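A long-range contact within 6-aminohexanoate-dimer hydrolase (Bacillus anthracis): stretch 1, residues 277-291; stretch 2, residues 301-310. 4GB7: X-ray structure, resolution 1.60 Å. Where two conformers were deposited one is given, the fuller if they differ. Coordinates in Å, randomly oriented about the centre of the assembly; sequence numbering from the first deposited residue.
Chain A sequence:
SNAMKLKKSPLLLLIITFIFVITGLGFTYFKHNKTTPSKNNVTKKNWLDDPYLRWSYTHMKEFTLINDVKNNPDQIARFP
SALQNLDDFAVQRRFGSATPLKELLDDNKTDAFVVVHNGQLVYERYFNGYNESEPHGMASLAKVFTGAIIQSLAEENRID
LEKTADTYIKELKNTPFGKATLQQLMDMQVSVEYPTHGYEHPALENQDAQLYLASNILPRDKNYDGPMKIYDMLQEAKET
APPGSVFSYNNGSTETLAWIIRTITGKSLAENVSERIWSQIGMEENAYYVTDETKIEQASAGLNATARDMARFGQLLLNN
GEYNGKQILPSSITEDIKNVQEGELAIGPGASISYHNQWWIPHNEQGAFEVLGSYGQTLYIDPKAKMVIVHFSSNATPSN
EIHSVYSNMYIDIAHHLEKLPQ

Stretch 1, residues 277-291: IWSQIGMEENAYYVT
Stretch 2 (301-310) AGLNATARDM

The apolar centre of the contact gathers around Ala305. Trp278, at the end of a helix (chi1 -140°, chi2 -94°), brings CH2 to 3.5 Å from Ala305 CB, and its CZ2 lies 3.8 Å from Asp309 CB; selenomethionine Met310 meets the ring edge, SE 4.2 Å from CH2. Ala287 CB completes the cluster, 4.1 Å from Ala305 CB and 4.0 Å from Leu303 CD1. Leu303 (chi1 t, chi2 p) places CD1 over the Tyr289 ring, 3.8 Å from its centroid and 13° off the normal, a CH-pi contact; Tyr289 has chi1 -84°, chi2 -82°.

Of these, Ala287 and Tyr289 sit on one extended segment, 287-290, and Leu303 and Ala305 on the other, 303-305; the two run antiparallel at 155°, their axes 4.6 Å apart at closest approach. Tyr288 and Asn304 form the hydrogen-bonded pair (CA to CA 5.3 Å): Tyr288 N donates to Asn304 O at 3.1 Å, and Asn304 N to Tyr288 O at 2.8 Å. Tyr289 and Leu303 form the non-hydrogen-bonded pair, CA atoms 4.4 Å apart, and Val290 N donates to Gly302 O at 2.8 Å. On the face opposite Tyr289 and Leu303, Tyr288 (chi1 p, chi2 80°) lays its ring against Asn304 (chi1 m), whose CB sits 3.6 Å from the ring centroid.

At the polar edge, Thr306 caps the following helix, OG1 accepting from Asp309 N at 3.3 Å. Asp309 (chi1 -77°, chi2 -15°) turns its carboxylate to the 284-285 backbone: Glu284 N donates to OD1 of Asp309 at 2.8 Å, Glu285 N to its OD2 at 2.9 Å. One helical position earlier, Arg308 (m, t, m, chi4 -89°) meets Glu284 (m, t, chi3 81°) in a two-pronged salt bridge: Arg308 NE to Glu284 OE2, 2.8 Å, and Arg308 NH1 to Glu284 OE1, 3.0 Å. Water 2 links Thr306 N (2.9 Å) to Asp309 OD2 (2.8 Å).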

# COMPACT_ATOMS: atom_id res chain seq x y z
N ILE A 277 5.73 -0.40 14.75
CA ILE A 277 4.48 0.25 14.41
C ILE A 277 3.28 -0.51 14.97
O ILE A 277 2.47 0.07 15.71
CB ILE A 277 4.29 0.44 12.87
CG1 ILE A 277 5.43 1.28 12.31
CG2 ILE A 277 2.85 0.91 12.55
CD1 ILE A 277 5.48 1.32 10.78
N TRP A 278 3.16 -1.78 14.62
CA TRP A 278 1.87 -2.52 14.82
C TRP A 278 1.55 -2.77 16.29
O TRP A 278 0.41 -3.01 16.65
CB TRP A 278 1.82 -3.86 14.03
CG TRP A 278 0.45 -4.07 13.45
CD1 TRP A 278 -0.61 -4.76 13.99
CD2 TRP A 278 -0.03 -3.48 12.22
NE1 TRP A 278 -1.72 -4.66 13.17
CE2 TRP A 278 -1.43 -3.85 12.10
CE3 TRP A 278 0.54 -2.68 11.24
CZ2 TRP A 278 -2.19 -3.47 11.01
CZ3 TRP A 278 -0.24 -2.27 10.16
CH2 TRP A 278 -1.56 -2.68 10.03
N SER A 279 2.57 -2.79 17.12
CA SER A 279 2.43 -3.01 18.55
C SER A 279 2.35 -1.69 19.31
O SER A 279 2.17 -1.72 20.52
CB SER A 279 3.60 -3.82 19.09
OG SER A 279 4.81 -3.10 19.01
N GLN A 280 2.50 -0.54 18.62
CA GLN A 280 2.73 0.75 19.26
C GLN A 280 1.60 1.74 19.17
O GLN A 280 1.66 2.76 19.83
CB GLN A 280 3.95 1.42 18.62
CG GLN A 280 5.20 0.54 18.67
CD GLN A 280 5.74 0.52 20.04
OE1 GLN A 280 6.09 1.57 20.58
NE2 GLN A 280 5.82 -0.67 20.64
N ILE A 281 0.54 1.46 18.38
CA ILE A 281 -0.50 2.50 18.19
C ILE A 281 -1.93 1.99 18.41
O ILE A 281 -2.88 2.47 17.76
CB ILE A 281 -0.36 3.27 16.84
CG1 ILE A 281 -0.58 2.34 15.61
CG2 ILE A 281 1.06 3.91 16.74
CD1 ILE A 281 -0.61 3.10 14.29
N GLY A 282 -2.07 1.01 19.31
CA GLY A 282 -3.39 0.56 19.77
C GLY A 282 -4.17 -0.25 18.76
O GLY A 282 -5.42 -0.34 18.85
N MSE A 283 -3.46 -0.90 17.84
CA MSE A 283 -4.11 -1.75 16.80
C MSE A 283 -4.96 -2.86 17.45
O MSE A 283 -4.56 -3.46 18.44
CB MSE A 283 -3.06 -2.47 15.98
CG MSE A 283 -2.06 -1.54 15.25
SE MSE A 283 -3.03 -0.35 14.02
CE MSE A 283 -1.52 -0.11 12.83
N GLU A 284 -6.11 -3.11 16.85
CA GLU A 284 -7.04 -4.09 17.34
C GLU A 284 -6.68 -5.54 17.03
O GLU A 284 -7.09 -6.44 17.78
CB GLU A 284 -8.41 -3.82 16.69
CG GLU A 284 -9.18 -2.66 17.22
CD GLU A 284 -10.46 -2.52 16.41
OE1 GLU A 284 -11.44 -3.26 16.68
OE2 GLU A 284 -10.47 -1.68 15.52
N GLU A 285 -6.04 -5.76 15.87
CA GLU A 285 -5.75 -7.10 15.37
C GLU A 285 -4.35 -7.18 14.83
O GLU A 285 -3.71 -6.15 14.50
CB GLU A 285 -6.74 -7.51 14.24
CG GLU A 285 -8.23 -7.37 14.59
CD GLU A 285 -8.76 -8.31 15.64
OE1 GLU A 285 -8.09 -9.32 15.90
OE2 GLU A 285 -9.91 -8.05 16.18
N ASN A 286 -3.88 -8.42 14.74
CA ASN A 286 -2.67 -8.71 14.00
C ASN A 286 -2.84 -8.33 12.53
O ASN A 286 -3.96 -8.32 11.96
CB ASN A 286 -2.30 -10.20 14.09
CG ASN A 286 -1.90 -10.65 15.48
OD1 ASN A 286 -1.51 -9.86 16.33
ND2 ASN A 286 -2.04 -11.94 15.73
N ALA A 287 -1.73 -8.05 11.89
CA ALA A 287 -1.66 -8.03 10.45
C ALA A 287 -0.80 -9.24 10.04
O ALA A 287 -0.38 -10.05 10.89
CB ALA A 287 -1.12 -6.70 9.92
N TYR A 288 -0.61 -9.41 8.76
CA TYR A 288 0.31 -10.42 8.25
C TYR A 288 0.79 -10.08 6.85
O TYR A 288 0.08 -9.37 6.09
CB TYR A 288 -0.30 -11.81 8.29
CG TYR A 288 -1.53 -12.05 7.44
CD1 TYR A 288 -1.44 -12.31 6.04
CD2 TYR A 288 -2.78 -12.10 8.04
CE1 TYR A 288 -2.61 -12.58 5.30
CE2 TYR A 288 -3.92 -12.38 7.31
CZ TYR A 288 -3.81 -12.63 5.94
OH TYR A 288 -4.92 -12.94 5.17
N TYR A 289 2.00 -10.54 6.53
CA TYR A 289 2.53 -10.46 5.19
C TYR A 289 2.49 -11.80 4.48
O TYR A 289 2.93 -12.81 5.04
CB TYR A 289 4.02 -10.09 5.19
CG TYR A 289 4.35 -8.63 5.27
CD1 TYR A 289 4.33 -7.81 4.13
CD2 TYR A 289 4.71 -8.06 6.50
CE1 TYR A 289 4.65 -6.46 4.22
CE2 TYR A 289 5.04 -6.72 6.57
CZ TYR A 289 5.04 -5.93 5.45
OH TYR A 289 5.37 -4.59 5.63
N VAL A 290 1.99 -11.79 3.25
CA VAL A 290 2.22 -12.90 2.34
C VAL A 290 3.72 -12.97 2.08
O VAL A 290 4.39 -11.95 1.92
CB VAL A 290 1.42 -12.74 1.06
CG1 VAL A 290 1.87 -13.70 -0.02
CG2 VAL A 290 -0.09 -12.85 1.41
N THR A 291 4.22 -14.20 1.98
CA THR A 291 5.66 -14.41 1.73
C THR A 291 5.93 -15.30 0.52
O THR A 291 5.05 -16.00 0.05
CB THR A 291 6.37 -15.03 2.96
OG1 THR A 291 6.04 -16.44 3.06
CG2 THR A 291 6.01 -14.30 4.27
N ALA A 301 3.71 -5.62 -1.71
CA ALA A 301 2.31 -5.94 -2.07
C ALA A 301 1.57 -6.91 -1.15
O ALA A 301 0.38 -7.23 -1.40
CB ALA A 301 2.31 -6.52 -3.48
N GLY A 302 2.24 -7.40 -0.11
CA GLY A 302 1.71 -8.55 0.65
C GLY A 302 1.14 -8.35 2.04
O GLY A 302 0.83 -9.33 2.73
N LEU A 303 1.02 -7.10 2.49
CA LEU A 303 0.50 -6.82 3.84
C LEU A 303 -1.00 -6.87 3.81
O LEU A 303 -1.61 -6.34 2.91
CB LEU A 303 0.99 -5.46 4.35
CG LEU A 303 0.71 -5.12 5.81
CD1 LEU A 303 1.32 -6.13 6.81
CD2 LEU A 303 1.20 -3.71 6.08
N ASN A 304 -1.56 -7.55 4.79
CA ASN A 304 -3.00 -7.77 5.01
C ASN A 304 -3.31 -7.22 6.40
O ASN A 304 -2.64 -7.59 7.39
CB ASN A 304 -3.34 -9.24 4.97
CG ASN A 304 -3.29 -9.83 3.57
OD1 ASN A 304 -4.36 -10.15 2.99
ND2 ASN A 304 -2.11 -9.92 2.98
N ALA A 305 -4.30 -6.33 6.49
CA ALA A 305 -4.63 -5.65 7.76
C ALA A 305 -6.11 -5.33 7.81
O ALA A 305 -6.80 -5.37 6.77
CB ALA A 305 -3.81 -4.38 7.93
N THR A 306 -6.62 -5.01 8.98
CA THR A 306 -8.02 -4.55 9.05
C THR A 306 -8.13 -3.05 8.74
O THR A 306 -7.15 -2.28 8.79
CB THR A 306 -8.67 -4.81 10.42
OG1 THR A 306 -8.15 -3.88 11.37
CG2 THR A 306 -8.53 -6.27 10.88
N ALA A 307 -9.32 -2.62 8.34
CA ALA A 307 -9.55 -1.26 7.89
C ALA A 307 -9.36 -0.23 9.00
O ALA A 307 -8.74 0.83 8.77
CB ALA A 307 -10.94 -1.09 7.25
N ARG A 308 -9.92 -0.51 10.18
CA ARG A 308 -9.73 0.38 11.30
C ARG A 308 -8.26 0.45 11.70
O ARG A 308 -7.81 1.50 12.11
CB ARG A 308 -10.57 -0.02 12.51
CG ARG A 308 -12.02 0.37 12.30
CD ARG A 308 -12.86 0.33 13.58
NE ARG A 308 -12.84 -0.97 14.20
CZ ARG A 308 -13.69 -1.97 13.96
NH1 ARG A 308 -13.54 -3.12 14.61
NH2 ARG A 308 -14.71 -1.85 13.10
N ASP A 309 -7.55 -0.66 11.60
CA ASP A 309 -6.14 -0.63 11.96
C ASP A 309 -5.36 0.24 10.97
O ASP A 309 -4.47 0.99 11.38
CB ASP A 309 -5.54 -2.05 12.08
CG ASP A 309 -5.95 -2.73 13.40
OD1 ASP A 309 -6.43 -2.00 14.32
OD2 ASP A 309 -5.72 -3.94 13.58
N MSE A 310 -5.66 0.13 9.70
CA MSE A 310 -5.06 1.02 8.71
C MSE A 310 -5.41 2.46 8.98
O MSE A 310 -4.59 3.33 8.80
CB MSE A 310 -5.45 0.67 7.30
CG MSE A 310 -4.80 -0.54 6.80
SE MSE A 310 -2.84 -0.40 6.78
CE MSE A 310 -2.63 1.50 6.47
O HOH W 1 -10.29 -3.88 13.20
O HOH W 2 -4.99 -5.47 11.32
O HOH W 3 -6.82 -11.20 3.09